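Local coordinates for lectin (Pleurotus ostreatus, PDB 6T0Q), which binds calcium and N-acetylgalactosamine and probably recognises galactose-type glycans at calcium-containing sites of its carbohydrate-binding-module-like domains, at residues T38-I43 with S51-R56; N110-A115 with A129-H134; G177-Q180 with P186-L189. All coordinates share one frame; numbering follows the deposited sequence.

Contact 1. Residues T38-I43 with S51-R56; sequences TGENPI and STRPFR
S51 reaches E40 through a single water, which donates to S51 OG at 2.9 Å and to E40 OE1. S51 CB also lies against one face of the R53 guanidinium, near its rim. At T52 the carbonyl O takes R53 NH1 from above its plane. R53 joins the segments: its chain bends at chi2 (-66°), and it grips the carboxylate side-on, NE to E40 OE1 at 2.9 Å and NH2 to E40 OE2 at 2.8 Å. OE2 is met on its syn lone pair; OE1 is met on the syn side, but with NE 24° out of the carboxylate plane. Carboxylate and guanidinium planes are 31° apart. In the loop leading from strand 34-37 into strand 51-60 of the N-terminal beta-sandwich, T38 OG1 closes an ST turn with E40 N and also donates at 2.6 Å to the anti lone pair of E40 OE1, helping to position the carboxylate. With the water and R53 NE, that oxygen accepts three bonds. T38 CG2 rests 3.6 Å from R53 CG, the side chains crossing at about a right angle. Further on, F55 turns its ring edge to T38 N, 4.3 Å from F55 CE1, and its ring also meets W37.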
ATOM      1  N   THR A  38      28.728 -29.474  21.957  1.00 21.86           N
ATOM      2  CA  THR A  38      28.089 -30.286  22.988  1.00 20.65           C
ATOM      3  C   THR A  38      29.021 -30.672  24.126  1.00 24.02           C
ATOM      4  O   THR A  38      28.545 -30.970  25.224  1.00 24.02           O
ATOM      5  CB  THR A  38      27.541 -31.585  22.387  1.00 25.60           C
ATOM      6  OG1 THR A  38      28.611 -32.322  21.788  1.00 43.69           O
ATOM      7  CG2 THR A  38      26.446 -31.297  21.352  1.00 22.44           C
ATOM      8  N   GLY A  39      30.323 -30.739  23.888  1.00 20.61           N
ATOM      9  CA  GLY A  39      31.202 -31.304  24.889  1.00 21.77           C
ATOM     10  C   GLY A  39      31.288 -32.812  24.855  1.00 26.25           C
ATOM     11  O   GLY A  39      31.882 -33.406  25.763  1.00 21.53           O
ATOM     12  N   GLU A  40      30.717 -33.455  23.828  1.00 22.47           N
ATOM     13  CA  GLU A  40      30.907 -34.893  23.659  1.00 28.30           C
ATOM     14  C   GLU A  40      32.387 -35.256  23.648  1.00 29.13           C
ATOM     15  O   GLU A  40      32.777 -36.310  24.160  1.00 26.14           O
ATOM     16  CB  GLU A  40      30.203 -35.363  22.386  1.00 25.15           C
ATOM     17  CG  GLU A  40      28.682 -35.468  22.606  1.00 25.71           C
ATOM     18  CD  GLU A  40      27.904 -35.521  21.308  1.00 28.43           C
ATOM     19  OE1 GLU A  40      27.767 -34.468  20.644  1.00 23.91           O
ATOM     20  OE2 GLU A  40      27.435 -36.621  20.945  1.00 28.28           O
ATOM     21  N   ASN A  41      33.232 -34.384  23.096  1.00 22.89           N
ATOM     22  CA  ASN A  41      34.659 -34.446  23.384  1.00 22.42           C
ATOM     23  C   ASN A  41      34.962 -33.376  24.417  1.00 21.39           C
ATOM     24  O   ASN A  41      34.779 -32.183  24.120  1.00 23.57           O
ATOM     25  CB  ASN A  41      35.502 -34.221  22.123  1.00 19.77           C
ATOM     26  CG  ASN A  41      36.991 -34.490  22.359  1.00 26.50           C
ATOM     27  OD1 ASN A  41      37.473 -34.432  23.492  1.00 25.33           O
ATOM     28  ND2 ASN A  41      37.720 -34.790  21.290  1.00 23.86           N
ATOM     29  N   PRO A  42      35.397 -33.738  25.632  1.00 19.95           N
ATOM     30  CA  PRO A  42      35.667 -32.715  26.654  1.00 25.75           C
ATOM     31  C   PRO A  42      36.835 -31.800  26.315  1.00 24.34           C
ATOM     32  O   PRO A  42      37.048 -30.817  27.041  1.00 24.76           O
ATOM     33  CB  PRO A  42      35.957 -33.546  27.917  1.00 26.71           C
ATOM     34  CG  PRO A  42      36.546 -34.825  27.368  1.00 25.64           C
ATOM     35  CD  PRO A  42      35.760 -35.093  26.095  1.00 18.66           C
ATOM     36  N   ILE A  43      37.591 -32.074  25.257  1.00 23.69           N
ATOM     37  CA  ILE A  43      38.648 -31.177  24.799  1.00 21.53           C
ATOM     38  C   ILE A  43      38.015 -30.148  23.865  1.00 20.32           C
ATOM     39  O   ILE A  43      37.495 -30.535  22.806  1.00 21.41           O
ATOM     40  CB  ILE A  43      39.768 -31.935  24.079  1.00 23.30           C
ATOM     41  CG1 ILE A  43      40.424 -32.962  25.008  1.00 20.75           C
ATOM     42  CG2 ILE A  43      40.812 -30.946  23.558  1.00 21.08           C
ATOM     43  CD1 ILE A  43      41.455 -33.845  24.250  1.00 24.54           C
ATOM     44  N   SER A  51      28.021 -35.467  12.888  1.00 24.17           N
ATOM     45  CA  SER A  51      26.816 -35.345  13.697  1.00 25.45           C
ATOM     46  C   SER A  51      26.165 -33.994  13.442  1.00 26.44           C
ATOM     47  O   SER A  51      26.815 -33.041  13.001  1.00 25.29           O
ATOM     48  CB  SER A  51      27.132 -35.497  15.189  1.00 25.40           C
ATOM     49  OG  SER A  51      28.187 -34.626  15.567  1.00 25.95           O
ATOM     50  N   THR A  52      24.870 -33.932  13.744  1.00 27.55           N
ATOM     51  CA  THR A  52      24.095 -32.699  13.773  1.00 25.65           C
ATOM     52  C   THR A  52      23.587 -32.497  15.195  1.00 24.82           C
ATOM     53  O   THR A  52      23.143 -33.451  15.843  1.00 23.97           O
ATOM     54  CB  THR A  52      22.929 -32.766  12.776  1.00 32.41           C
ATOM     55  OG1 THR A  52      23.450 -33.031  11.466  1.00 28.28           O
ATOM     56  CG2 THR A  52      22.146 -31.453  12.754  1.00 29.68           C
ATOM     57  N   ARG A  53      23.666 -31.262  15.696  1.00 23.73           N
ATOM     58  CA  ARG A  53      23.338 -31.005  17.098  1.00 21.14           C
ATOM     59  C   ARG A  53      22.521 -29.726  17.241  1.00 23.50           C
ATOM     60  O   ARG A  53      22.777 -28.750  16.520  1.00 24.70           O
ATOM     61  CB  ARG A  53      24.629 -30.898  17.938  1.00 19.59           C
ATOM     62  CG  ARG A  53      25.440 -32.204  17.993  1.00 20.35           C
ATOM     63  CD  ARG A  53      24.643 -33.275  18.740  1.00 23.48           C
ATOM     64  NE  ARG A  53      25.393 -34.514  18.970  1.00 23.46           N
ATOM     65  CZ  ARG A  53      25.156 -35.658  18.332  1.00 27.52           C
ATOM     66  NH1 ARG A  53      24.203 -35.723  17.410  1.00 23.22           N
ATOM     67  NH2 ARG A  53      25.873 -36.735  18.616  1.00 25.49           N
ATOM     68  N   PRO A  54      21.538 -29.702  18.146  1.00 24.75           N
ATOM     69  CA  PRO A  54      20.727 -28.499  18.353  1.00 24.42           C
ATOM     70  C   PRO A  54      21.298 -27.559  19.403  1.00 27.50           C
ATOM     71  O   PRO A  54      21.936 -27.976  20.371  1.00 24.80           O
ATOM     72  CB  PRO A  54      19.392 -29.070  18.849  1.00 19.43           C
ATOM     73  CG  PRO A  54      19.818 -30.247  19.683  1.00 20.88           C
ATOM     74  CD  PRO A  54      21.054 -30.832  18.968  1.00 24.78           C
ATOM     75  N   PHE A  55      21.023 -26.269  19.206  1.00 22.15           N
ATOM     76  CA  PHE A  55      21.400 -25.217  20.148  1.00 24.42           C
ATOM     77  C   PHE A  55      20.258 -24.214  20.226  1.00 24.20           C
ATOM     78  O   PHE A  55      19.730 -23.802  19.190  1.00 28.24           O
ATOM     79  CB  PHE A  55      22.710 -24.535  19.715  1.00 21.18           C
ATOM     80  CG  PHE A  55      23.852 -25.504  19.579  1.00 20.32           C
ATOM     81  CD1 PHE A  55      24.629 -25.835  20.683  1.00 20.83           C
ATOM     82  CD2 PHE A  55      24.097 -26.137  18.372  1.00 20.09           C
ATOM     83  CE1 PHE A  55      25.657 -26.770  20.580  1.00 21.64           C
ATOM     84  CE2 PHE A  55      25.134 -27.065  18.246  1.00 23.22           C
ATOM     85  CZ  PHE A  55      25.909 -27.391  19.358  1.00 20.60           C
ATOM     86  N   ARG A  56      19.881 -23.833  21.449  1.00 21.90           N
ATOM     87  CA  ARG A  56      18.708 -23.001  21.696  1.00 27.87           C
ATOM     88  C   ARG A  56      19.004 -21.999  22.795  1.00 27.67           C
ATOM     89  O   ARG A  56      19.681 -22.320  23.775  1.00 23.42           O
ATOM     90  CB  ARG A  56      17.495 -23.810  22.176  1.00 30.27           C
ATOM     91  CG  ARG A  56      16.644 -24.440  21.130  1.00 37.08           C
ATOM     92  CD  ARG A  56      15.584 -25.304  21.818  1.00 28.84           C
ATOM     93  NE  ARG A  56      14.773 -24.564  22.791  1.00 27.33           N
ATOM     94  CZ  ARG A  56      13.460 -24.366  22.670  1.00 30.83           C
ATOM     95  NH1 ARG A  56      12.817 -24.839  21.613  1.00 24.95           N
ATOM     96  NH2 ARG A  56      12.787 -23.696  23.606  1.00 28.02           N
TER
HETATM   97  O   HOH W   1      29.096 -34.309  18.270  1.00 25.33           O

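Contact 2. Residues N110-A115 with A129-H134; sequences NLFAIA and ASILVH
N110 OD1 accepts from both Q106 N and N85 ND2, which helps fix the start of the segment that, two residues on, sends F112 against I131. The two segments belong to opposite layers of the N-terminal beta-sandwich, the 110-115 residues on strand 109-118 of one sheet and the 129-134 residues on strand 126-135 of the other. No hydrogen bond runs between them; F112 CA is 9.3 Å from I131 CA, and the gap is filled by apolar side chains. Strand alternation decides which ones: F112 and I114 point across from one layer, A129 and I131 from the other, while L111, A113, S130 and L132 face the other way. The main pair is F112 with I131, whose side chains come at each other from opposite directions. Both branches of I131 lie on the same side of the phenyl plane, CD1 over the face and CG2 beyond the rim. The CD1 methyl makes a CH-pi contact, 3.9 Å from the F112 centroid and 17° off the ring normal. With chi1 at -54°, the I131 CG1 arm lies beside its own backbone N and CG2 is anti to that N, which spreads the two methyls along the ring. I131 CG2 thus comes to 3.7 Å from F112 CE2. F82 and V84 of strand 79-84 also touch the F112 side chain, and A70 of strand 67-76 touches I131, so each partner is also packed against a neighbouring strand of its own sheet. A129 is held through its backbone, T145 OG1 bonding to A129 N and S33 OG to A129 O. Beside the F112-I131 pair the packing is looser, with the extended I114 chain ending in CD1 at 4.4 Å from A129 CB.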
ATOM      1  N   ASN A 110      12.611 -13.675  22.627  1.00 25.70           N
ATOM      2  CA  ASN A 110      12.839 -14.267  21.314  1.00 23.65           C
ATOM      3  C   ASN A 110      13.627 -15.561  21.452  1.00 24.79           C
ATOM      4  O   ASN A 110      14.636 -15.609  22.164  1.00 24.69           O
ATOM      5  CB  ASN A 110      13.567 -13.285  20.389  1.00 28.01           C
ATOM      6  CG  ASN A 110      12.700 -12.098  20.023  1.00 24.38           C
ATOM      7  OD1 ASN A 110      11.853 -12.196  19.140  1.00 24.15           O
ATOM      8  ND2 ASN A 110      12.887 -10.979  20.721  1.00 25.04           N
ATOM      9  N   LEU A 111      13.162 -16.604  20.765  1.00 23.82           N
ATOM     10  CA  LEU A 111      13.809 -17.911  20.792  1.00 26.18           C
ATOM     11  C   LEU A 111      14.728 -18.034  19.582  1.00 29.12           C
ATOM     12  O   LEU A 111      14.260 -18.076  18.438  1.00 23.25           O
ATOM     13  CB  LEU A 111      12.778 -19.035  20.797  1.00 28.48           C
ATOM     14  CG  LEU A 111      13.437 -20.416  20.760  1.00 30.87           C
ATOM     15  CD1 LEU A 111      14.158 -20.707  22.089  1.00 26.12           C
ATOM     16  CD2 LEU A 111      12.401 -21.478  20.452  1.00 36.81           C
ATOM     17  N   PHE A 112      16.035 -18.108  19.833  1.00 23.53           N
ATOM     18  CA  PHE A 112      17.011 -18.344  18.780  1.00 21.69           C
ATOM     19  C   PHE A 112      17.409 -19.814  18.806  1.00 29.02           C
ATOM     20  O   PHE A 112      17.655 -20.375  19.879  1.00 24.53           O
ATOM     21  CB  PHE A 112      18.224 -17.430  18.957  1.00 21.10           C
ATOM     22  CG  PHE A 112      17.869 -15.968  18.903  1.00 23.47           C
ATOM     23  CD1 PHE A 112      17.457 -15.293  20.048  1.00 24.50           C
ATOM     24  CD2 PHE A 112      17.888 -15.285  17.695  1.00 22.52           C
ATOM     25  CE1 PHE A 112      17.093 -13.957  19.997  1.00 24.67           C
ATOM     26  CE2 PHE A 112      17.526 -13.942  17.638  1.00 23.81           C
ATOM     27  CZ  PHE A 112      17.131 -13.280  18.787  1.00 24.49           C
ATOM     28  N   ALA A 113      17.432 -20.443  17.635  1.00 22.94           N
ATOM     29  CA  ALA A 113      17.769 -21.858  17.560  1.00 24.74           C
ATOM     30  C   ALA A 113      18.680 -22.081  16.368  1.00 24.86           C
ATOM     31  O   ALA A 113      18.477 -21.493  15.302  1.00 25.28           O
ATOM     32  CB  ALA A 113      16.522 -22.743  17.447  1.00 23.92           C
ATOM     33  N   ILE A 114      19.694 -22.919  16.559  1.00 22.70           N
ATOM     34  CA  ILE A 114      20.670 -23.211  15.515  1.00 24.01           C
ATOM     35  C   ILE A 114      20.882 -24.713  15.478  1.00 26.77           C
ATOM     36  O   ILE A 114      21.129 -25.332  16.517  1.00 24.23           O
ATOM     37  CB  ILE A 114      22.016 -22.500  15.752  1.00 20.20           C
ATOM     38  CG1 ILE A 114      21.826 -20.997  15.965  1.00 21.59           C
ATOM     39  CG2 ILE A 114      22.969 -22.754  14.559  1.00 19.88           C
ATOM     40  CD1 ILE A 114      23.114 -20.278  16.355  1.00 21.01           C
ATOM     41  N   ALA A 115      20.781 -25.296  14.293  1.00 21.86           N
ATOM     42  CA  ALA A 115      21.188 -26.677  14.070  1.00 24.06           C
ATOM     43  C   ALA A 115      22.597 -26.615  13.497  1.00 23.20           C
ATOM     44  O   ALA A 115      22.795 -26.086  12.400  1.00 23.52           O
ATOM     45  CB  ALA A 115      20.225 -27.391  13.121  1.00 26.66           C
ATOM     46  N   ALA A 129      27.830 -17.127  17.053  1.00 17.82           N
ATOM     47  CA  ALA A 129      26.946 -16.095  16.538  1.00 20.10           C
ATOM     48  C   ALA A 129      26.962 -14.893  17.470  1.00 22.11           C
ATOM     49  O   ALA A 129      27.186 -15.028  18.674  1.00 18.89           O
ATOM     50  CB  ALA A 129      25.510 -16.607  16.370  1.00 17.30           C
ATOM     51  N   SER A 130      26.770 -13.712  16.882  1.00 19.06           N
ATOM     52  CA  SER A 130      26.385 -12.498  17.586  1.00 18.93           C
ATOM     53  C   SER A 130      25.022 -12.061  17.088  1.00 20.12           C
ATOM     54  O   SER A 130      24.755 -12.082  15.881  1.00 19.56           O
ATOM     55  CB  SER A 130      27.371 -11.327  17.372  1.00 24.37           C
ATOM     56  OG  SER A 130      28.482 -11.435  18.243  1.00 37.37           O
ATOM     57  N   ILE A 131      24.190 -11.624  18.017  1.00 18.36           N
ATOM     58  CA  ILE A 131      22.838 -11.157  17.737  1.00 20.50           C
ATOM     59  C   ILE A 131      22.762  -9.740  18.287  1.00 22.17           C
ATOM     60  O   ILE A 131      22.670  -9.547  19.505  1.00 20.59           O
ATOM     61  CB  ILE A 131      21.787 -12.066  18.383  1.00 20.72           C
ATOM     62  CG1 ILE A 131      22.024 -13.520  17.959  1.00 19.46           C
ATOM     63  CG2 ILE A 131      20.370 -11.584  18.059  1.00 21.84           C
ATOM     64  CD1 ILE A 131      21.383 -14.525  18.913  1.00 21.00           C
ATOM     65  N   LEU A 132      22.827  -8.744  17.412  1.00 18.02           N
ATOM     66  CA  LEU A 132      22.735  -7.354  17.838  1.00 19.88           C
ATOM     67  C   LEU A 132      21.271  -6.933  17.748  1.00 22.36           C
ATOM     68  O   LEU A 132      20.744  -6.731  16.647  1.00 21.41           O
ATOM     69  CB  LEU A 132      23.629  -6.454  16.991  1.00 21.79           C
ATOM     70  CG  LEU A 132      23.544  -4.948  17.275  1.00 22.32           C
ATOM     71  CD1 LEU A 132      23.909  -4.640  18.721  1.00 20.13           C
ATOM     72  CD2 LEU A 132      24.456  -4.189  16.320  1.00 20.11           C
ATOM     73  N   VAL A 133      20.623  -6.804  18.903  1.00 20.98           N
ATOM     74  CA  VAL A 133      19.196  -6.498  18.985  1.00 24.27           C
ATOM     75  C   VAL A 133      19.022  -4.988  19.075  1.00 25.82           C
ATOM     76  O   VAL A 133      19.663  -4.333  19.898  1.00 24.72           O
ATOM     77  CB  VAL A 133      18.556  -7.190  20.204  1.00 24.40           C
ATOM     78  CG1 VAL A 133      17.119  -6.691  20.420  1.00 20.98           C
ATOM     79  CG2 VAL A 133      18.586  -8.707  20.052  1.00 21.06           C
ATOM     80  N   HIS A 134      18.141  -4.438  18.246  1.00 22.84           N
ATOM     81  CA  HIS A 134      17.774  -3.029  18.320  1.00 22.62           C
ATOM     82  C   HIS A 134      16.426  -2.901  19.012  1.00 25.32           C
ATOM     83  O   HIS A 134      15.492  -3.647  18.697  1.00 23.95           O
ATOM     84  CB  HIS A 134      17.735  -2.418  16.925  1.00 27.50           C
ATOM     85  CG  HIS A 134      19.026  -2.574  16.192  1.00 38.05           C
ATOM     86  ND1 HIS A 134      20.111  -1.757  16.424  1.00 40.77           N
ATOM     87  CD2 HIS A 134      19.429  -3.492  15.282  1.00 39.90           C
ATOM     88  CE1 HIS A 134      21.118  -2.145  15.663  1.00 41.91           C
ATOM     89  NE2 HIS A 134      20.731  -3.196  14.960  1.00 40.45           N
TER

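Contact 3. Residues G177-Q180 with P186-L189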
ATOM      1  N   GLY A 177      35.775 -22.324  22.401  1.00 22.68           N
ATOM      2  CA  GLY A 177      36.816 -21.328  22.222  1.00 22.45           C
ATOM      3  C   GLY A 177      36.200 -19.948  22.185  1.00 21.05           C
ATOM      4  O   GLY A 177      34.976 -19.783  22.193  1.00 19.69           O
ATOM      5  N   ALA A 178      37.073 -18.944  22.169  1.00 21.11           N
ATOM      6  CA  ALA A 178      36.646 -17.553  22.106  1.00 22.19           C
ATOM      7  C   ALA A 178      37.034 -16.970  20.755  1.00 21.86           C
ATOM      8  O   ALA A 178      37.722 -17.606  19.954  1.00 25.74           O
ATOM      9  CB  ALA A 178      37.261 -16.724  23.249  1.00 21.61           C
ATOM     10  N   TYR A 179      36.573 -15.744  20.503  1.00 19.98           N
ATOM     11  CA  TYR A 179      36.841 -15.096  19.220  1.00 20.07           C
ATOM     12  C   TYR A 179      38.334 -15.066  18.926  1.00 24.01           C
ATOM     13  O   TYR A 179      38.783 -15.468  17.847  1.00 22.93           O
ATOM     14  CB  TYR A 179      36.268 -13.676  19.241  1.00 21.95           C
ATOM     15  CG  TYR A 179      36.621 -12.823  18.045  1.00 24.43           C
ATOM     16  CD1 TYR A 179      35.953 -12.984  16.835  1.00 22.44           C
ATOM     17  CD2 TYR A 179      37.601 -11.835  18.138  1.00 27.16           C
ATOM     18  CE1 TYR A 179      36.268 -12.193  15.737  1.00 22.20           C
ATOM     19  CE2 TYR A 179      37.919 -11.042  17.055  1.00 25.25           C
ATOM     20  CZ  TYR A 179      37.248 -11.223  15.861  1.00 27.81           C
ATOM     21  OH  TYR A 179      37.562 -10.436  14.782  1.00 24.37           O
ATOM     22  N   GLN A 180      39.121 -14.615  19.894  1.00 23.71           N
ATOM     23  CA  GLN A 180      40.552 -14.421  19.720  1.00 32.87           C
ATOM     24  C   GLN A 180      41.389 -15.576  20.261  1.00 36.01           C
ATOM     25  O   GLN A 180      42.618 -15.496  20.211  1.00 42.78           O
ATOM     26  CB  GLN A 180      40.983 -13.113  20.394  1.00 40.77           C
ATOM     27  CG  GLN A 180      41.095 -13.182  21.930  1.00 52.27           C
ATOM     28  CD  GLN A 180      39.823 -13.677  22.644  1.00 55.47           C
ATOM     29  OE1 GLN A 180      38.695 -13.223  22.367  1.00 44.18           O
ATOM     30  NE2 GLN A 180      40.009 -14.610  23.575  1.00 52.80           N
ATOM     31  N   PRO A 186      39.879 -15.827  14.305  1.00 25.25           N
ATOM     32  CA  PRO A 186      38.740 -14.873  14.316  1.00 24.41           C
ATOM     33  C   PRO A 186      38.070 -14.778  12.954  1.00 27.22           C
ATOM     34  O   PRO A 186      38.701 -14.354  11.978  1.00 24.16           O
ATOM     35  CB  PRO A 186      39.408 -13.543  14.702  1.00 26.79           C
ATOM     36  CG  PRO A 186      40.855 -13.692  14.227  1.00 32.05           C
ATOM     37  CD  PRO A 186      41.193 -15.153  14.404  1.00 26.27           C
ATOM     38  N   PRO A 187      36.792 -15.148  12.838  1.00 22.55           N
ATOM     39  CA  PRO A 187      36.126 -15.038  11.532  1.00 19.99           C
ATOM     40  C   PRO A 187      36.043 -13.588  11.080  1.00 23.53           C
ATOM     41  O   PRO A 187      35.813 -12.679  11.882  1.00 24.75           O
ATOM     42  CB  PRO A 187      34.731 -15.627  11.787  1.00 21.85           C
ATOM     43  CG  PRO A 187      34.897 -16.499  13.012  1.00 20.04           C
ATOM     44  CD  PRO A 187      35.915 -15.762  13.852  1.00 18.60           C
ATOM     45  N   VAL A 188      36.247 -13.369   9.779  1.00 22.05           N
ATOM     46  CA  VAL A 188      36.108 -12.026   9.229  1.00 21.35           C
ATOM     47  C   VAL A 188      34.627 -11.731   9.039  1.00 17.79           C
ATOM     48  O   VAL A 188      33.830 -12.621   8.710  1.00 21.82           O
ATOM     49  CB  VAL A 188      36.889 -11.871   7.909  1.00 30.74           C
ATOM     50  CG1 VAL A 188      38.335 -12.368   8.068  1.00 35.47           C
ATOM     51  CG2 VAL A 188      36.200 -12.592   6.785  1.00 35.82           C
ATOM     52  N   LEU A 189      34.245 -10.490   9.285  1.00 20.33           N
ATOM     53  CA  LEU A 189      32.856 -10.108   9.116  1.00 24.43           C
ATOM     54  C   LEU A 189      32.544  -9.987   7.626  1.00 24.25           C
ATOM     55  O   LEU A 189      33.356  -9.456   6.869  1.00 23.42           O
ATOM     56  CB  LEU A 189      32.594  -8.782   9.830  1.00 19.43           C
ATOM     57  CG  LEU A 189      32.787  -8.787  11.352  1.00 25.30           C
ATOM     58  CD1 LEU A 189      32.708  -7.373  11.937  1.00 21.24           C
ATOM     59  CD2 LEU A 189      31.751  -9.696  12.022  1.00 21.65           C
TER
HETATM   60  O   HOH W   2      35.771 -10.216  13.034  1.00 22.42           O
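Y179, the residue that lays its ring on P186, is reached from G177, which is still backbone-bonded to W35 of strand 34-37. A178 follows with its methyl against K34 of that same strand. At Y179 the chain leaves the extended conformation (phi/psi -54°/-50°), and the side chain swings out with CG anti to the backbone N (chi1 173°), over the returning chain. P186 comes up at about a right angle beneath one face of the phenol. Its CB makes a CH-pi contact, 3.7 Å from the Y179 ring centroid, and is displaced toward the hydroxyl end, so that P186 CB is 3.4 Å from Y179 CZ. The partner segment starts the proline-rich connection between the N-terminal sandwich and strand 199-202 of the second half of the chain, and from P187 to L189 its backbone angles are those of a polyproline II conformation. P187 slides past the tyrosine in the opposite direction: its CD lies 4.1 Å from Y179 CE1, while its carbonyl comes to the ring edge, P187 O being 3.9 Å from the same CE1. W35 touches the P187 ring as well, and V188 makes backbone hydrogen bonds with R96 and G98, so the connection is held to the N-terminal domain beyond the tyrosine. The phenol oxygen also approaches this carbonyl through a water. That water donates to P187 O at 2.7 Å, and this bond is the sound half of the link; on the other side its distance to Y179 OH, 2.5 Å, is suspiciously short and should be given little weight.

From the N terminus the three contacts close in series, none nesting in or crossing another. Contact 1 closes a short irregular loop between strands 34-37 and 51-60. Contact 2 then spans the chain between residues 115 and 129, which carries the calcium ligands N118, S123 and P124, and joins the two layers of the sandwich. Contact 3 closes a short five-residue loop after strand 174-178, where the chain departs for the second half of the molecule. Strands 51-60 and 109-118 are antiparallel neighbours, so contacts 1 and 2 share a sheet and touch directly, R56 packing on L111 and A113. Contact 3 touches neither, its nearest atoms being about 7 Å from contact 2.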